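Local coordinates for protein galectin (Xenopus laevis, PDB 3WUD) that binds lactose and probably laminin as a proto-type galectin, a beta-sandwich lectin close to but distinct from galectin-1, at residues 34-39 and 45-50; 62-67 and 72-77; 80-83 and 87-90; 92-97 and 115-120; 98-101 and 107-110. All coordinates share one frame; numbering follows the deposited sequence.

Contacts 1 and 2 lie next to each other in the six-stranded sheet, centres about 9 Å apart, and both touch the bound galactose: His-47 and Asn-49 of contact 1 and Asn-64, Glu-74 and Arg-76 of contact 2 belong to the glycan pocket. A probable backbone hydrogen bond, His-47 N to Asn-64 O at 2.8 Å, joins them. Contact 5 lies in the five-stranded sheet, about 12 Å from contact 1, and Phe-48 CE1 packs 3.7 Å from Phe-109 CZ between the sheets. Contacts 3 and 4 both use strand 86-95, on opposite sides of the chain's centre, their own centres about 23 Å apart. Contact 5 is nested in the loop that contact 4 closes.

Contact 1 of 5, residues 34-39 and 45-50; sequences AINLGK and VIHFNP. With GAL (beta-D-galactopyranose), chain B.
His-47 ND1 donates to Asn-36 OD1 over 2.7 Å, on a lone pair of the amide oxygen and in its carbonyl plane. Imidazole and amide lie side by side, 16° from coplanar, so the bond helps fix the ring's rotation. With CG anti to the backbone N (chi1 167°), the ring also presents its other nitrogen to the sugar: His-47 NE2 is hydrogen-bonded to galactose O4 at 2.7 Å. Asn-36 is thus a second-shell residue of the glycan pocket, its ND2 held in turn by Ser-124 OG. Ala-34 CB packs 3.5 Å from His-47 CE1. Asn-49 OD1, bonded to Arg-51 NE, lies 3.2 Å from galactose O4, while its ND2 is tied to Phe-33 O. The backbones form an antiparallel hairpin, with Ile-35 and Phe-48 exchanging two hydrogen bonds and Leu-37 doing the same with Ile-46. A classic beta bulge puts two residues, Val-45 and Ile-46, opposite the single Leu-37. On the face away from the sugar, Ile-35 CD1 meets Phe-48 CD2 at 4.1 Å and Leu-37 CB meets Ile-46 CG2 at 4.0 Å. These apolar chains pack against strands 86-95 and 98-103 of the opposing sheet, while strands 120-126 and 60-67 flank the hairpin within its own.

Contact 2 of 5, residues 62-67 and 72-77; sequences ICNSKE and GTEQRE. With GAL (beta-D-galactopyranose), chain B; GLC (alpha-D-glucopyranose), chain C.
The hairpin of strands 60-67 and 70-77 ends the six-stranded sheet and builds one wall of the glycan pocket, where Asn-64 lies across from Glu-74 and Ile-62 pairs with Arg-76. Cys-63 and Gln-75 exchange nearly straight backbone bonds. Asn-64 ND2 holds Gly-72 O at 3.0 Å, in its own amide plane but above that of the carbonyl, and gives a straight bond (172°) to galactose O6 at 2.9 Å. Glu-74 OE2 accepts from galactose O6 at 2.7 Å; its approach to glucose O3 is modelled doubtfully short. An extended chain carries the Arg-76 guanidinium out beside Ile-62, whose CG1 lies over one face, 3.7 Å above the plane. There Arg-76 forms salt bridges with Glu-74 and Asp-57, the modelled length of the former being doubtfully short, and NH2 makes a weak bond to glucose O2. A carboxylate set beside an arginine and accepting the galactose hydroxyl is probably ionised, consistent with recognition of the disaccharide as a unit.

Contact 3 of 5, residues 80-83 and 87-90; sequences FPFQ and ETSI
The irregular segment 80-83 runs beside strand 87-90 without pairing to it: the closest CA atoms, those of Phe-82 and Thr-88, are 6.9 Å apart, and two waters bridge the segments. One water accepts from Gln-83 N at 3.2 Å and donates to Glu-87 O at 3.0 Å; a second donates to Pro-81 O at 3.0 Å and is also hydrogen-bonded to Thr-88 OG1, which ties the strand to the loop a second time. Direct contact falls to the ring of Phe-82. Its CG stands anti to the carbonyl carbon (chi1 -49°), which swings the ring toward the strand, and the CD1-CE1 edge comes up to Thr-88 OG1, with Phe-82 CD1 at 3.4 Å and the oxygen near the ring plane. Farther along that edge Phe-82 CE1 packs 4.1 Å from Ile-90 CD1, the two side chains crossing at about a right angle. Pro-81 CD lies over one face of the same ring, and Phe-82 CD2 sits 3.8 Å above the centre of the Phe-80 ring. A hydroxyl therefore borders an otherwise apolar cluster. Within the beta-sandwich the Phe-82 ring is wedged at one end, meeting Phe-48 and Pro-50 of strand 43-51, Ile-26 of strand 19-26 and Leu-103 of strand 98-103, while strand 86-95 lies between strands 19-26 and 98-103 in the five-stranded sheet.

Contact 4 of 5, residues 92-97 and 115-120; sequences FEYQAD and MPLDTI
Tyr-94 fills the tight part of this contact, its ring reaching from strand 86-95 to the loop at Leu-117 and Asp-118 and the start of strand 120-126 at Ile-120. The ring projects toward the loop because Tyr-94 CG lies opposite the backbone N (chi1 178°), and Tyr-94 OH donates to Asp-118 O at 2.7 Å. The oxygen lies near the ring plane, but the hydroxyl approaches from above the carbonyl plane, 61° out of it. Leu-117 comes from the opposite direction, with CD2 3.5 Å from Tyr-94 CZ and CG 3.4 Å from its OH. Ile-120 CD1 covers one face of the Tyr-94 ring, 3.9 Å above the plane and toward the rim. The loose side is the loop's outer edge: the side chains of Asp-118 and Thr-119 point away from the strand, joined by a weak bond from Thr-119 OG1 to Asp-118 OD2, and Asp-118 is solvent-exposed. Tyr-94 thus helps hold the loop between strands 108-112 and 120-126, which passes from one sheet to the other at an end of the galectin beta-sandwich.

Contact 5 of 5, residues 98-101 and 107-110; sequences HLKV and QEFN
Lys-100 runs alongside Asn-110 from its first carbon: CB lies 3.4 Å and CG 3.6 Å from Asn-110 OD1. Lys-100 CD approaches Glu-108 OE1 only to 4.1 Å, its CE closes to 3.3 Å from that same oxygen, and the chain then kinks about its last two torsions, bringing Lys-100 NZ back to Asn-110 OD1 in a weak 3.3 Å hydrogen bond. NZ and the Glu-108 carboxylate stay beyond salt-bridge range, so their attraction is probably modest. Asn-110 OD1 also sits at the edge of the His-98 ring, 3.3 Å from CD2, the amide and imidazole planes being 65° apart. On the other face of the sheet Val-101 covers Phe-109: Val-101 CB stands 4.0 Å from the Phe-109 ring centroid, a CH-pi contact only 14° off the normal. Val-101 and Phe-109 also exchange two backbone hydrogen bonds. This hairpin is one margin of the five-stranded sheet: strand 108-112 is outermost, strand 98-103 pairs onward with 86-95, and Val-101 and Phe-109 pack against Phe-48 of strand 43-51 in the opposing sheet.

Contact 1 of 5, residues 34-39 and 45-50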
# COMPACT_ATOMS: atom_id res chain seq x y z
N ALA A 34 -6.63 5.42 -12.97
CA ALA A 34 -7.22 4.07 -12.91
C ALA A 34 -6.73 3.46 -11.62
O ALA A 34 -5.57 3.67 -11.22
CB ALA A 34 -6.81 3.22 -14.12
N ILE A 35 -7.64 2.71 -10.97
CA ILE A 35 -7.28 1.85 -9.86
C ILE A 35 -7.76 0.42 -10.25
O ILE A 35 -8.91 0.21 -10.65
CB ILE A 35 -8.03 2.27 -8.60
CG1 ILE A 35 -7.67 3.71 -8.21
CG2 ILE A 35 -7.81 1.24 -7.46
CD1 ILE A 35 -8.77 4.33 -7.44
N ASN A 36 -6.80 -0.49 -10.22
CA ASN A 36 -7.02 -1.88 -10.52
C ASN A 36 -6.95 -2.78 -9.28
O ASN A 36 -6.02 -2.65 -8.53
CB ASN A 36 -5.93 -2.27 -11.45
CG ASN A 36 -5.95 -1.47 -12.74
OD1 ASN A 36 -7.00 -1.35 -13.38
ND2 ASN A 36 -4.82 -0.95 -13.11
N LEU A 37 -7.89 -3.69 -9.09
CA LEU A 37 -7.87 -4.66 -7.99
C LEU A 37 -8.05 -6.04 -8.60
O LEU A 37 -8.93 -6.21 -9.48
CB LEU A 37 -9.05 -4.42 -7.05
CG LEU A 37 -9.06 -3.23 -6.12
CD1 LEU A 37 -10.20 -3.47 -5.13
CD2 LEU A 37 -7.77 -3.19 -5.36
N GLY A 38 -7.29 -7.03 -8.16
CA GLY A 38 -7.48 -8.36 -8.68
C GLY A 38 -6.47 -9.28 -8.06
O GLY A 38 -6.24 -9.23 -6.82
N LYS A 39 -5.89 -10.11 -8.92
CA LYS A 39 -5.06 -11.27 -8.48
C LYS A 39 -3.60 -11.15 -8.85
O LYS A 39 -2.67 -11.67 -8.14
CB LYS A 39 -5.70 -12.59 -9.01
CG LYS A 39 -7.17 -12.81 -8.66
CD LYS A 39 -7.68 -14.16 -9.16
CE LYS A 39 -7.76 -14.32 -10.67
NZ LYS A 39 -8.43 -15.63 -10.91
N VAL A 45 -10.02 -8.09 -11.37
CA VAL A 45 -11.43 -8.18 -11.07
C VAL A 45 -12.16 -6.86 -11.37
O VAL A 45 -13.25 -6.87 -11.87
CB VAL A 45 -11.66 -8.64 -9.59
CG1 VAL A 45 -13.13 -8.86 -9.39
CG2 VAL A 45 -10.94 -9.97 -9.29
N ILE A 46 -11.54 -5.74 -11.04
CA ILE A 46 -12.00 -4.38 -11.50
C ILE A 46 -10.83 -3.49 -11.95
O ILE A 46 -9.79 -3.38 -11.34
CB ILE A 46 -12.93 -3.65 -10.47
CG1 ILE A 46 -13.58 -2.40 -11.12
CG2 ILE A 46 -12.15 -3.29 -9.25
CD1 ILE A 46 -14.68 -1.81 -10.22
N HIS A 47 -11.07 -2.81 -13.09
CA HIS A 47 -10.32 -1.71 -13.60
C HIS A 47 -11.32 -0.58 -13.51
O HIS A 47 -12.36 -0.62 -14.19
CB HIS A 47 -9.88 -1.96 -15.05
CG HIS A 47 -9.36 -0.75 -15.77
ND1 HIS A 47 -8.11 -0.23 -15.56
CD2 HIS A 47 -9.91 -0.03 -16.77
CE1 HIS A 47 -7.90 0.77 -16.42
NE2 HIS A 47 -8.97 0.86 -17.19
N PHE A 48 -11.04 0.35 -12.61
CA PHE A 48 -11.89 1.47 -12.25
C PHE A 48 -11.24 2.73 -12.80
O PHE A 48 -10.15 3.12 -12.38
CB PHE A 48 -11.95 1.56 -10.72
CG PHE A 48 -12.70 2.73 -10.21
CD1 PHE A 48 -14.09 2.68 -10.12
CD2 PHE A 48 -12.04 3.88 -9.79
CE1 PHE A 48 -14.80 3.76 -9.62
CE2 PHE A 48 -12.75 5.00 -9.31
CZ PHE A 48 -14.14 4.92 -9.26
N ASN A 49 -11.80 3.29 -13.87
CA ASN A 49 -11.16 4.32 -14.66
C ASN A 49 -12.01 5.63 -14.93
O ASN A 49 -12.65 5.74 -15.97
CB ASN A 49 -10.79 3.67 -16.01
CG ASN A 49 -9.94 4.56 -16.93
OD1 ASN A 49 -10.02 4.39 -18.14
ND2 ASN A 49 -9.13 5.44 -16.39
N PRO A 50 -11.98 6.59 -13.96
CA PRO A 50 -12.63 7.86 -14.12
C PRO A 50 -11.86 8.59 -15.21
O PRO A 50 -10.67 8.61 -15.21
CB PRO A 50 -12.45 8.52 -12.73
CG PRO A 50 -12.43 7.36 -11.81
CD PRO A 50 -11.49 6.44 -12.58
C1 GAL B . -9.49 1.26 -23.17
C2 GAL B . -8.28 1.90 -22.51
C3 GAL B . -7.68 1.06 -21.39
C4 GAL B . -8.81 0.59 -20.46
C5 GAL B . -9.93 -0.03 -21.29
C6 GAL B . -11.13 -0.52 -20.50
O2 GAL B . -7.26 2.11 -23.47
O3 GAL B . -6.64 1.78 -20.76
O4 GAL B . -9.32 1.71 -19.73
O5 GAL B . -10.49 0.87 -22.25
O6 GAL B . -12.14 -1.11 -21.30

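Contact 2 of 5, residues 62-67 and 72-77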
# COMPACT_ATOMS: atom_id res chain seq x y z
N ILE A 62 -15.38 4.59 -16.47
CA ILE A 62 -15.45 3.34 -17.26
C ILE A 62 -14.91 2.27 -16.33
O ILE A 62 -13.87 2.48 -15.71
CB ILE A 62 -14.55 3.45 -18.46
CG1 ILE A 62 -15.22 4.27 -19.56
CG2 ILE A 62 -14.23 2.06 -19.05
CD1 ILE A 62 -15.95 5.53 -19.15
N CYS A 63 -15.65 1.17 -16.12
CA CYS A 63 -15.09 0.01 -15.41
C CYS A 63 -15.01 -1.18 -16.36
O CYS A 63 -15.82 -1.34 -17.30
CB CYS A 63 -15.98 -0.37 -14.25
SG CYS A 63 -15.96 0.92 -12.94
N ASN A 64 -14.04 -2.03 -16.13
CA ASN A 64 -13.95 -3.26 -16.86
C ASN A 64 -13.19 -4.30 -16.06
O ASN A 64 -12.63 -4.00 -15.03
CB ASN A 64 -13.20 -3.01 -18.18
CG ASN A 64 -13.61 -4.00 -19.29
OD1 ASN A 64 -14.12 -5.04 -19.04
ND2 ASN A 64 -13.26 -3.71 -20.50
N SER A 65 -13.22 -5.52 -16.50
CA SER A 65 -12.41 -6.60 -15.97
C SER A 65 -11.28 -6.90 -16.91
O SER A 65 -11.38 -6.60 -18.12
CB SER A 65 -13.27 -7.87 -15.79
OG SER A 65 -13.89 -8.32 -16.99
N LYS A 66 -10.28 -7.64 -16.46
CA LYS A 66 -9.24 -8.08 -17.36
C LYS A 66 -8.88 -9.47 -16.89
O LYS A 66 -8.44 -9.62 -15.76
CB LYS A 66 -8.02 -7.17 -17.36
CG LYS A 66 -7.01 -7.51 -18.50
CD LYS A 66 -5.80 -6.63 -18.52
CE LYS A 66 -4.95 -6.78 -17.31
NZ LYS A 66 -3.56 -6.31 -17.51
N GLU A 67 -8.99 -10.44 -17.77
CA GLU A 67 -8.70 -11.85 -17.44
C GLU A 67 -7.63 -12.33 -18.39
O GLU A 67 -7.82 -12.32 -19.61
CB GLU A 67 -9.96 -12.65 -17.61
CG GLU A 67 -9.90 -14.05 -17.05
CD GLU A 67 -11.32 -14.59 -16.80
OE1 GLU A 67 -11.53 -15.78 -16.93
OE2 GLU A 67 -12.25 -13.79 -16.47
N GLY A 72 -12.61 -7.44 -20.57
CA GLY A 72 -13.99 -7.83 -20.69
C GLY A 72 -14.91 -6.79 -21.29
O GLY A 72 -14.49 -5.94 -22.07
N THR A 73 -16.16 -6.87 -20.94
CA THR A 73 -17.19 -5.90 -21.36
C THR A 73 -17.17 -4.63 -20.47
O THR A 73 -17.34 -4.76 -19.24
CB THR A 73 -18.57 -6.56 -21.30
OG1 THR A 73 -18.56 -7.68 -22.20
CG2 THR A 73 -19.70 -5.59 -21.76
N GLU A 74 -17.04 -3.42 -21.07
CA GLU A 74 -17.04 -2.22 -20.24
C GLU A 74 -18.38 -1.94 -19.61
O GLU A 74 -19.42 -2.19 -20.23
CB GLU A 74 -16.68 -0.99 -21.07
CG GLU A 74 -15.25 -0.88 -21.47
CD GLU A 74 -14.92 0.35 -22.34
OE1 GLU A 74 -15.79 1.15 -22.70
OE2 GLU A 74 -13.76 0.54 -22.60
N GLN A 75 -18.33 -1.37 -18.40
CA GLN A 75 -19.49 -0.81 -17.70
C GLN A 75 -19.24 0.72 -17.57
O GLN A 75 -18.19 1.17 -17.11
CB GLN A 75 -19.70 -1.51 -16.35
CG GLN A 75 -20.98 -1.13 -15.67
CD GLN A 75 -21.17 -1.86 -14.36
OE1 GLN A 75 -21.28 -3.11 -14.34
NE2 GLN A 75 -21.19 -1.12 -13.27
N ARG A 76 -20.19 1.51 -18.07
CA ARG A 76 -20.07 2.95 -18.04
C ARG A 76 -21.01 3.57 -16.97
O ARG A 76 -22.24 3.31 -16.94
CB ARG A 76 -20.29 3.57 -19.43
CG ARG A 76 -19.03 4.02 -20.16
CD ARG A 76 -19.25 4.55 -21.60
NE ARG A 76 -17.95 4.69 -22.32
CZ ARG A 76 -17.25 3.67 -22.84
NH1 ARG A 76 -17.77 2.43 -22.80
NH2 ARG A 76 -16.06 3.88 -23.47
N GLU A 77 -20.44 4.37 -16.06
CA GLU A 77 -21.23 5.10 -15.07
C GLU A 77 -21.17 6.62 -15.31
O GLU A 77 -20.10 7.12 -15.47
CB GLU A 77 -20.69 4.76 -13.67
CG GLU A 77 -20.64 3.29 -13.37
CD GLU A 77 -21.99 2.67 -13.12
OE1 GLU A 77 -22.94 3.36 -12.66
OE2 GLU A 77 -22.12 1.44 -13.35
C1 GAL B . -9.49 1.26 -23.17
C2 GAL B . -8.28 1.90 -22.51
C3 GAL B . -7.68 1.06 -21.39
C4 GAL B . -8.81 0.59 -20.46
C5 GAL B . -9.93 -0.03 -21.29
C6 GAL B . -11.13 -0.52 -20.50
O2 GAL B . -7.26 2.11 -23.47
O3 GAL B . -6.64 1.78 -20.76
O4 GAL B . -9.32 1.71 -19.73
O5 GAL B . -10.49 0.87 -22.25
O6 GAL B . -12.14 -1.11 -21.30
C1 GLC C . -12.97 1.45 -27.02
C2 GLC C . -13.34 2.27 -25.81
C3 GLC C . -12.25 2.56 -24.82
C4 GLC C . -11.08 1.55 -24.86
C5 GLC C . -10.59 1.25 -26.28
C6 GLC C . -9.73 0.03 -26.34
O1 GLC C . -13.65 1.82 -28.19
O2 GLC C . -14.14 3.41 -26.02
O3 GLC C . -12.90 2.65 -23.55
O4 GLC C . -10.06 2.17 -24.16
O5 GLC C . -11.64 0.99 -27.17
O6 GLC C . -9.33 -0.08 -27.70

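Contact 3 of 5, residues 80-83 and 87-90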
# COMPACT_ATOMS: atom_id res chain seq x y z
N PHE A 80 -19.94 10.97 -11.20
CA PHE A 80 -18.59 11.51 -11.33
C PHE A 80 -18.30 12.61 -10.33
O PHE A 80 -18.25 13.80 -10.69
CB PHE A 80 -18.39 12.05 -12.75
CG PHE A 80 -16.95 12.14 -13.19
CD1 PHE A 80 -16.32 11.02 -13.71
CD2 PHE A 80 -16.22 13.33 -13.17
CE1 PHE A 80 -14.99 11.08 -14.14
CE2 PHE A 80 -14.88 13.38 -13.53
CZ PHE A 80 -14.25 12.23 -14.04
N PRO A 81 -18.07 12.24 -9.09
CA PRO A 81 -17.75 13.23 -8.05
C PRO A 81 -16.28 13.63 -7.98
O PRO A 81 -15.74 13.83 -6.87
CB PRO A 81 -18.05 12.45 -6.80
CG PRO A 81 -17.65 11.08 -7.16
CD PRO A 81 -18.13 10.88 -8.56
N PHE A 82 -15.58 13.63 -9.10
CA PHE A 82 -14.15 13.88 -9.06
C PHE A 82 -13.82 15.27 -9.62
O PHE A 82 -14.58 15.79 -10.40
CB PHE A 82 -13.37 12.76 -9.81
CG PHE A 82 -13.77 11.37 -9.41
CD1 PHE A 82 -13.24 10.80 -8.27
CD2 PHE A 82 -14.60 10.59 -10.23
CE1 PHE A 82 -13.62 9.55 -7.90
CE2 PHE A 82 -14.95 9.32 -9.89
CZ PHE A 82 -14.44 8.81 -8.73
N GLN A 83 -12.76 15.90 -9.09
CA GLN A 83 -12.17 17.12 -9.64
C GLN A 83 -10.68 16.94 -9.81
O GLN A 83 -10.00 16.32 -9.00
CB GLN A 83 -12.39 18.32 -8.68
CG GLN A 83 -13.66 18.19 -7.85
CD GLN A 83 -14.05 19.44 -7.06
OE1 GLN A 83 -13.20 20.13 -6.49
NE2 GLN A 83 -15.35 19.71 -7.02
N GLU A 87 -8.03 15.92 -3.81
CA GLU A 87 -8.07 14.61 -3.19
C GLU A 87 -9.40 13.90 -3.45
O GLU A 87 -10.45 14.56 -3.62
CB GLU A 87 -7.84 14.76 -1.68
CG GLU A 87 -7.30 13.52 -0.99
CD GLU A 87 -6.53 13.87 0.29
OE1 GLU A 87 -7.08 14.58 1.14
OE2 GLU A 87 -5.38 13.47 0.44
N THR A 88 -9.34 12.57 -3.55
CA THR A 88 -10.53 11.76 -3.61
C THR A 88 -10.30 10.51 -2.76
O THR A 88 -9.19 10.18 -2.51
CB THR A 88 -10.92 11.40 -5.04
OG1 THR A 88 -12.23 10.80 -5.01
CG2 THR A 88 -9.85 10.46 -5.68
N SER A 89 -11.38 9.88 -2.30
CA SER A 89 -11.35 8.62 -1.56
C SER A 89 -12.41 7.70 -2.13
O SER A 89 -13.54 8.14 -2.43
CB SER A 89 -11.54 8.86 -0.04
OG SER A 89 -12.83 9.30 0.19
N ILE A 90 -12.07 6.44 -2.38
CA ILE A 90 -13.02 5.46 -2.92
C ILE A 90 -12.89 4.18 -2.08
O ILE A 90 -11.72 3.83 -1.73
CB ILE A 90 -12.69 5.17 -4.41
CG1 ILE A 90 -12.67 6.48 -5.25
CG2 ILE A 90 -13.63 4.12 -5.01
CD1 ILE A 90 -11.35 6.76 -5.89
O HOH W 1 -14.36 12.08 -4.82
O HOH W 2 -12.06 14.82 -6.19

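Contact 4 of 5, residues 92-97 and 115-120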
# COMPACT_ATOMS: atom_id res chain seq x y z
N PHE A 92 -13.70 0.01 -2.10
CA PHE A 92 -14.07 -1.18 -2.87
C PHE A 92 -14.44 -2.29 -1.91
O PHE A 92 -13.58 -2.70 -1.18
CB PHE A 92 -12.89 -1.58 -3.76
CG PHE A 92 -12.45 -0.47 -4.69
CD1 PHE A 92 -12.89 -0.43 -6.01
CD2 PHE A 92 -11.52 0.45 -4.25
CE1 PHE A 92 -12.44 0.58 -6.86
CE2 PHE A 92 -11.09 1.44 -5.07
CZ PHE A 92 -11.56 1.50 -6.38
N GLU A 93 -15.71 -2.70 -1.88
CA GLU A 93 -16.20 -3.72 -0.95
C GLU A 93 -16.33 -5.00 -1.74
O GLU A 93 -16.95 -5.00 -2.82
CB GLU A 93 -17.56 -3.32 -0.37
CG GLU A 93 -18.21 -4.43 0.43
CD GLU A 93 -19.59 -4.06 0.95
OE1 GLU A 93 -19.77 -2.87 1.26
OE2 GLU A 93 -20.45 -4.97 1.06
N TYR A 94 -15.75 -6.06 -1.21
CA TYR A 94 -15.79 -7.40 -1.84
C TYR A 94 -16.95 -8.30 -1.33
O TYR A 94 -16.98 -8.68 -0.15
CB TYR A 94 -14.41 -8.06 -1.62
CG TYR A 94 -14.19 -9.48 -2.13
CD1 TYR A 94 -15.07 -10.11 -3.04
CD2 TYR A 94 -13.11 -10.19 -1.71
CE1 TYR A 94 -14.85 -11.43 -3.46
CE2 TYR A 94 -12.89 -11.48 -2.11
CZ TYR A 94 -13.74 -12.10 -3.01
OH TYR A 94 -13.49 -13.43 -3.37
N GLN A 95 -17.92 -8.55 -2.21
CA GLN A 95 -18.97 -9.56 -1.99
C GLN A 95 -18.81 -10.73 -2.94
O GLN A 95 -18.02 -10.68 -3.89
CB GLN A 95 -20.37 -8.92 -2.13
CG GLN A 95 -20.63 -7.81 -1.09
CD GLN A 95 -20.58 -8.35 0.36
OE1 GLN A 95 -20.81 -9.55 0.59
NE2 GLN A 95 -20.29 -7.48 1.32
N ALA A 96 -19.54 -11.80 -2.63
CA ALA A 96 -19.36 -13.07 -3.32
C ALA A 96 -19.21 -12.92 -4.83
O ALA A 96 -18.21 -13.39 -5.38
CB ALA A 96 -20.53 -14.00 -3.00
N ASP A 97 -20.16 -12.19 -5.46
CA ASP A 97 -20.31 -12.09 -6.95
C ASP A 97 -20.25 -10.68 -7.53
O ASP A 97 -20.54 -10.44 -8.71
CB ASP A 97 -21.65 -12.77 -7.40
CG ASP A 97 -22.93 -12.03 -6.95
OD1 ASP A 97 -22.92 -10.95 -6.30
OD2 ASP A 97 -24.02 -12.57 -7.24
N MET A 115 -14.79 -13.81 -12.71
CA MET A 115 -13.63 -14.68 -12.75
C MET A 115 -13.52 -15.36 -11.39
O MET A 115 -14.12 -14.88 -10.43
CB MET A 115 -12.34 -13.94 -13.11
CG MET A 115 -11.80 -12.90 -12.11
SD MET A 115 -10.27 -12.13 -12.70
CE MET A 115 -11.00 -11.12 -13.98
N PRO A 116 -12.80 -16.51 -11.36
CA PRO A 116 -12.61 -17.20 -10.12
C PRO A 116 -11.78 -16.38 -9.18
O PRO A 116 -10.74 -15.84 -9.59
CB PRO A 116 -11.85 -18.48 -10.50
CG PRO A 116 -11.81 -18.52 -11.98
CD PRO A 116 -12.08 -17.14 -12.47
N LEU A 117 -12.20 -16.34 -7.92
CA LEU A 117 -11.60 -15.48 -6.92
C LEU A 117 -11.82 -16.00 -5.50
O LEU A 117 -12.97 -16.22 -5.09
CB LEU A 117 -12.20 -14.04 -7.07
CG LEU A 117 -11.67 -12.93 -6.20
CD1 LEU A 117 -10.22 -12.59 -6.54
CD2 LEU A 117 -12.50 -11.66 -6.30
N ASP A 118 -10.73 -16.14 -4.75
CA ASP A 118 -10.76 -16.51 -3.33
C ASP A 118 -10.63 -15.17 -2.55
O ASP A 118 -11.58 -14.71 -1.92
CB ASP A 118 -9.59 -17.52 -3.07
CG ASP A 118 -9.41 -17.93 -1.59
OD1 ASP A 118 -10.39 -18.37 -0.96
OD2 ASP A 118 -8.25 -17.89 -1.10
N THR A 119 -9.42 -14.62 -2.55
CA THR A 119 -9.07 -13.32 -1.97
C THR A 119 -8.55 -12.36 -3.05
O THR A 119 -7.91 -12.82 -4.03
CB THR A 119 -7.91 -13.56 -1.00
OG1 THR A 119 -8.29 -14.63 -0.13
CG2 THR A 119 -7.68 -12.43 -0.16
N ILE A 120 -8.82 -11.07 -2.86
CA ILE A 120 -8.11 -10.02 -3.60
C ILE A 120 -6.74 -9.78 -2.99
O ILE A 120 -6.61 -9.41 -1.81
CB ILE A 120 -8.94 -8.76 -3.75
CG1 ILE A 120 -10.14 -9.09 -4.66
CG2 ILE A 120 -8.08 -7.59 -4.29
CD1 ILE A 120 -11.28 -8.13 -4.62

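Contact 5 of 5, residues 98-101 and 107-110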
# COMPACT_ATOMS: atom_id res chain seq x y z
N HIS A 98 -19.85 -9.72 -6.71
CA HIS A 98 -19.66 -8.38 -7.19
C HIS A 98 -18.87 -7.57 -6.19
O HIS A 98 -18.73 -7.92 -4.99
CB HIS A 98 -20.97 -7.63 -7.40
CG HIS A 98 -21.71 -7.33 -6.14
ND1 HIS A 98 -22.39 -8.30 -5.43
CD2 HIS A 98 -21.91 -6.18 -5.48
CE1 HIS A 98 -22.94 -7.75 -4.36
NE2 HIS A 98 -22.71 -6.46 -4.40
N LEU A 99 -18.30 -6.51 -6.76
CA LEU A 99 -17.66 -5.48 -5.94
C LEU A 99 -18.64 -4.35 -5.86
O LEU A 99 -19.35 -4.06 -6.80
CB LEU A 99 -16.37 -4.96 -6.54
CG LEU A 99 -15.21 -5.94 -6.78
CD1 LEU A 99 -14.04 -5.06 -7.14
CD2 LEU A 99 -14.93 -6.79 -5.55
N LYS A 100 -18.70 -3.74 -4.70
CA LYS A 100 -19.48 -2.55 -4.51
C LYS A 100 -18.48 -1.41 -4.40
O LYS A 100 -17.56 -1.46 -3.56
CB LYS A 100 -20.36 -2.69 -3.24
CG LYS A 100 -21.10 -1.43 -2.84
CD LYS A 100 -21.79 -1.67 -1.49
CE LYS A 100 -23.28 -1.49 -1.59
NZ LYS A 100 -23.89 -2.45 -2.55
N VAL A 101 -18.64 -0.40 -5.26
CA VAL A 101 -17.72 0.74 -5.31
C VAL A 101 -18.43 1.89 -4.64
O VAL A 101 -19.54 2.24 -5.08
CB VAL A 101 -17.42 1.17 -6.71
CG1 VAL A 101 -16.50 2.38 -6.75
CG2 VAL A 101 -16.82 -0.03 -7.52
N GLN A 107 -22.50 8.13 -3.37
CA GLN A 107 -22.97 7.36 -4.51
C GLN A 107 -22.21 6.07 -4.57
O GLN A 107 -21.06 6.06 -4.24
CB GLN A 107 -22.80 8.16 -5.79
CG GLN A 107 -23.69 9.39 -5.74
CD GLN A 107 -24.27 9.72 -7.10
OE1 GLN A 107 -25.23 9.05 -7.57
NE2 GLN A 107 -23.70 10.74 -7.75
N GLU A 108 -22.88 5.00 -4.99
CA GLU A 108 -22.32 3.66 -4.99
C GLU A 108 -22.78 2.93 -6.26
O GLU A 108 -23.92 3.17 -6.73
CB GLU A 108 -22.92 2.86 -3.85
CG GLU A 108 -22.51 3.22 -2.44
CD GLU A 108 -23.33 2.44 -1.43
OE1 GLU A 108 -24.17 1.63 -1.89
OE2 GLU A 108 -23.12 2.61 -0.21
N PHE A 109 -22.00 1.96 -6.74
CA PHE A 109 -22.49 1.10 -7.81
C PHE A 109 -21.79 -0.22 -7.70
O PHE A 109 -20.79 -0.33 -6.99
CB PHE A 109 -22.30 1.77 -9.18
CG PHE A 109 -20.83 1.95 -9.59
CD1 PHE A 109 -20.14 0.93 -10.28
CD2 PHE A 109 -20.17 3.15 -9.33
CE1 PHE A 109 -18.79 1.14 -10.65
CE2 PHE A 109 -18.85 3.35 -9.76
CZ PHE A 109 -18.15 2.33 -10.38
N ASN A 110 -22.35 -1.26 -8.30
CA ASN A 110 -21.78 -2.58 -8.22
C ASN A 110 -21.21 -2.93 -9.55
O ASN A 110 -21.76 -2.57 -10.58
CB ASN A 110 -22.82 -3.65 -7.87
CG ASN A 110 -23.48 -3.41 -6.53
OD1 ASN A 110 -22.83 -3.03 -5.58
ND2 ASN A 110 -24.78 -3.58 -6.50